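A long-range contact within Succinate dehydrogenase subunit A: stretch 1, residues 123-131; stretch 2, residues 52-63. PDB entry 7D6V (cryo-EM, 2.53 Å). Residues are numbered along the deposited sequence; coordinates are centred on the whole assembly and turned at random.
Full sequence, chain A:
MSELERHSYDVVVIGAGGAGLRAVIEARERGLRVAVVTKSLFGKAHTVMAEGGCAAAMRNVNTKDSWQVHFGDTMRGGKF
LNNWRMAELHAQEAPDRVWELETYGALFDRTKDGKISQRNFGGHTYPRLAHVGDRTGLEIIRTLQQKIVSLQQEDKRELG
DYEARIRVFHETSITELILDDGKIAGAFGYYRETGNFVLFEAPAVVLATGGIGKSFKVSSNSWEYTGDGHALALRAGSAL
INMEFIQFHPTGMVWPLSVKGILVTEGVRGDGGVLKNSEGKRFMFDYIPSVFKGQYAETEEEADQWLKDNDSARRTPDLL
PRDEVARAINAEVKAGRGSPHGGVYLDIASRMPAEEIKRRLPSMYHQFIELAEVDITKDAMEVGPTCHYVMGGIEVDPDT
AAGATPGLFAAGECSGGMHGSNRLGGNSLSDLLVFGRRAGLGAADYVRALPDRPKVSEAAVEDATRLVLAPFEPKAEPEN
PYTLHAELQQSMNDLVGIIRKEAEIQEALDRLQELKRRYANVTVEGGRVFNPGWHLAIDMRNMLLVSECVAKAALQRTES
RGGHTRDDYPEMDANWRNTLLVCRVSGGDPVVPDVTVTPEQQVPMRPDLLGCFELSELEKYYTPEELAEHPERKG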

# COMPACT_ATOMS: atom_id res chain seq x y z
N GLY A 123 -24.53 8.03 -5.16
CA GLY A 123 -25.61 8.70 -4.48
C GLY A 123 -25.44 10.18 -4.23
O GLY A 123 -26.30 10.78 -3.57
N HIS A 124 -24.38 10.80 -4.73
CA HIS A 124 -24.12 12.21 -4.50
C HIS A 124 -24.63 13.03 -5.68
O HIS A 124 -24.48 12.64 -6.84
CB HIS A 124 -22.62 12.46 -4.31
CG HIS A 124 -22.00 11.60 -3.25
ND1 HIS A 124 -21.95 11.97 -1.92
CD2 HIS A 124 -21.41 10.39 -3.32
CE1 HIS A 124 -21.35 11.03 -1.23
NE2 HIS A 124 -21.01 10.05 -2.05
N THR A 125 -25.24 14.18 -5.36
CA THR A 125 -25.79 15.04 -6.40
C THR A 125 -24.69 15.75 -7.19
O THR A 125 -24.84 15.98 -8.39
CB THR A 125 -26.74 16.07 -5.78
OG1 THR A 125 -27.78 15.38 -5.07
CG2 THR A 125 -27.37 16.95 -6.84
N TYR A 126 -23.58 16.08 -6.54
CA TYR A 126 -22.50 16.85 -7.13
C TYR A 126 -21.19 16.14 -6.89
O TYR A 126 -21.08 15.31 -5.98
CB TYR A 126 -22.46 18.26 -6.53
CG TYR A 126 -23.69 19.09 -6.84
CD1 TYR A 126 -24.46 19.62 -5.82
CD2 TYR A 126 -24.07 19.33 -8.15
CE1 TYR A 126 -25.57 20.38 -6.10
CE2 TYR A 126 -25.19 20.08 -8.43
CZ TYR A 126 -25.94 20.61 -7.40
OH TYR A 126 -27.05 21.36 -7.68
N PRO A 127 -20.16 16.42 -7.70
CA PRO A 127 -18.85 15.81 -7.46
C PRO A 127 -18.28 16.25 -6.12
O PRO A 127 -18.11 17.45 -5.87
CB PRO A 127 -18.00 16.31 -8.64
CG PRO A 127 -18.98 16.79 -9.64
CD PRO A 127 -20.15 17.29 -8.88
N ARG A 128 -17.97 15.28 -5.27
CA ARG A 128 -17.60 15.56 -3.89
C ARG A 128 -16.37 14.81 -3.40
O ARG A 128 -15.78 15.23 -2.40
CB ARG A 128 -18.75 15.21 -2.94
CG ARG A 128 -19.76 16.30 -2.75
CD ARG A 128 -20.53 16.09 -1.47
NE ARG A 128 -21.76 15.34 -1.68
CZ ARG A 128 -22.89 15.87 -2.13
NH1 ARG A 128 -22.97 17.15 -2.44
NH2 ARG A 128 -23.96 15.10 -2.29
N LEU A 129 -15.97 13.73 -4.06
CA LEU A 129 -15.02 12.78 -3.49
C LEU A 129 -13.60 13.24 -3.79
O LEU A 129 -13.11 13.10 -4.92
CB LEU A 129 -15.28 11.38 -4.01
CG LEU A 129 -16.24 10.52 -3.17
CD1 LEU A 129 -17.65 11.07 -3.23
CD2 LEU A 129 -16.20 9.08 -3.63
N ALA A 130 -12.92 13.78 -2.78
CA ALA A 130 -11.50 14.09 -2.90
C ALA A 130 -10.71 12.79 -2.99
O ALA A 130 -10.89 11.89 -2.17
CB ALA A 130 -11.03 14.91 -1.71
N HIS A 131 -9.83 12.70 -3.98
CA HIS A 131 -9.20 11.44 -4.31
C HIS A 131 -7.76 11.67 -4.75
O HIS A 131 -7.36 12.78 -5.11
CB HIS A 131 -9.96 10.71 -5.43
CG HIS A 131 -9.93 11.44 -6.73
ND1 HIS A 131 -9.09 11.09 -7.76
CD2 HIS A 131 -10.61 12.52 -7.16
CE1 HIS A 131 -9.26 11.91 -8.78
NE2 HIS A 131 -10.19 12.79 -8.44
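Stretch 2 (52-63) GGCAAAMRNVNT

Segments distant in sequence are often joined by a very short antiparallel bridge, with side chains beyond it adding packing contacts. The contact between residues 52-63 and 123-131 of this succinate dehydrogenase subunit illustrates the principle. Stretch 2 runs antiparallel to stretch 1, its extended residues C54 and A55 lying beside A130 and L129. The pair A130 and C54 is bonded in both directions: C54 N donates to A130 O at 3.0 Å, and A130 N donates to C54 O at 2.9 Å. One step along, L129 faces A55 as the non-hydrogen-bonded pair, their CA atoms 4.4 Å apart, and L129 CA makes a CA-H...O contact with C54 O at 3.1 Å. The ladder continues with A56 N donating to R128 O at 3.2 Å.

Such close strands leave little room at G53. It adopts a fully extended conformation, phi -165° and psi 180°, and its CA lies 3.1 Å from A130 O; a CB here would come within 2.8 Å of both that oxygen and L129 CB. The absence of a side chain therefore lets the backbones approach.

Side chains alternate across the bridge. L129 and A55 share one face, where L129 CD1 rests 4.1 Å from A55 CB; the leucine has chi1 of -91°, between wells, and chi2 p, and its other methyl, CD2, reaches to 3.8 Å from G53 N. C54 (chi1 m) and A130 occupy the other face. There M58, whose CB points sideways, bends back through an m, t, m conformation, so that its CE meets A130 CB at 4.0 Å.

Before the strand, H124 adopts chi1 m and brings CE1 to 3.6 Å from A55 CB, approaching the methyl obliquely. Its ND1 accepts a weak hydrogen bond of 3.4 Å from R128 NE, and this link ties the histidine to the arginine. R128, with chi1 m, chi2 t and chi3 off-rotamer at -93°, lays its aliphatic portion near the opposing backbone, CD standing 4.2 Å from A57 N.

Farther out, past the turn at A57 and M58, stretch 2 comes back to stretch 1 through V61 and N62. V61, in the t rotamer, sets CG1 3.9 Å from P127 CG, an apolar contact made by an exposed residue. N62 takes the p rotamer, which places OD1 3.7 Å from P127 CD and ND2 3.2 Å from Y126 CD2. These are packing contacts; all three hydrogen bonds between the stretches are between backbone atoms.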

# COMPACT_ATOMS: atom_id res chain seq x y z
N GLY A 52 -11.59 4.82 -2.96
CA GLY A 52 -12.46 5.82 -3.53
C GLY A 52 -12.07 7.24 -3.20
O GLY A 52 -11.08 7.75 -3.74
N GLY A 53 -12.83 7.89 -2.33
CA GLY A 53 -12.55 9.26 -1.99
C GLY A 53 -13.28 9.67 -0.73
O GLY A 53 -13.99 8.87 -0.11
N CYS A 54 -13.09 10.92 -0.34
CA CYS A 54 -13.77 11.52 0.80
C CYS A 54 -14.85 12.45 0.29
O CYS A 54 -14.56 13.38 -0.46
CB CYS A 54 -12.79 12.29 1.69
SG CYS A 54 -11.67 11.29 2.64
N ALA A 55 -16.08 12.22 0.72
CA ALA A 55 -17.19 13.10 0.36
C ALA A 55 -17.12 14.36 1.22
O ALA A 55 -17.29 14.29 2.44
CB ALA A 55 -18.52 12.38 0.53
N ALA A 56 -16.85 15.50 0.59
CA ALA A 56 -16.77 16.76 1.30
C ALA A 56 -17.22 17.88 0.37
O ALA A 56 -16.70 18.00 -0.74
CB ALA A 56 -15.34 17.03 1.80
N ALA A 57 -18.17 18.69 0.84
CA ALA A 57 -18.73 19.77 0.03
C ALA A 57 -17.76 20.95 -0.00
O ALA A 57 -18.03 22.04 0.51
CB ALA A 57 -20.10 20.18 0.57
N MET A 58 -16.61 20.71 -0.62
CA MET A 58 -15.61 21.75 -0.80
C MET A 58 -15.93 22.69 -1.96
O MET A 58 -15.39 23.80 -1.99
CB MET A 58 -14.23 21.12 -1.01
CG MET A 58 -13.67 20.45 0.23
SD MET A 58 -12.00 19.83 0.03
CE MET A 58 -12.20 18.75 -1.37
N ARG A 59 -16.78 22.27 -2.89
CA ARG A 59 -17.24 23.08 -4.02
C ARG A 59 -16.12 23.41 -5.00
O ARG A 59 -16.18 24.42 -5.70
CB ARG A 59 -17.92 24.37 -3.54
CG ARG A 59 -19.12 24.14 -2.65
CD ARG A 59 -19.39 25.34 -1.77
NE ARG A 59 -20.06 26.41 -2.49
CZ ARG A 59 -19.69 27.69 -2.46
NH1 ARG A 59 -18.65 28.06 -1.74
NH2 ARG A 59 -20.37 28.60 -3.15
N ASN A 60 -15.09 22.57 -5.06
CA ASN A 60 -13.96 22.84 -5.94
C ASN A 60 -14.33 22.65 -7.40
O ASN A 60 -13.89 23.42 -8.26
CB ASN A 60 -12.77 21.96 -5.57
CG ASN A 60 -12.21 22.28 -4.21
OD1 ASN A 60 -12.43 23.37 -3.68
ND2 ASN A 60 -11.46 21.35 -3.64
N VAL A 61 -15.11 21.62 -7.71
CA VAL A 61 -15.46 21.34 -9.09
C VAL A 61 -16.59 22.24 -9.56
O VAL A 61 -16.44 22.99 -10.54
CB VAL A 61 -15.82 19.85 -9.27
CG1 VAL A 61 -16.44 19.61 -10.63
CG2 VAL A 61 -14.58 18.99 -9.09
N ASN A 62 -17.73 22.20 -8.88
CA ASN A 62 -18.79 23.16 -9.13
C ASN A 62 -19.27 23.74 -7.80
O ASN A 62 -19.28 23.06 -6.77
CB ASN A 62 -19.97 22.56 -9.91
CG ASN A 62 -20.77 21.57 -9.10
OD1 ASN A 62 -20.25 20.92 -8.20
ND2 ASN A 62 -22.05 21.46 -9.42
N THR A 63 -19.68 25.00 -7.85
CA THR A 63 -19.96 25.80 -6.66
C THR A 63 -21.41 25.74 -6.21
O THR A 63 -21.76 26.40 -5.23
CB THR A 63 -19.56 27.25 -6.91
OG1 THR A 63 -20.46 27.84 -7.86
CG2 THR A 63 -18.15 27.32 -7.46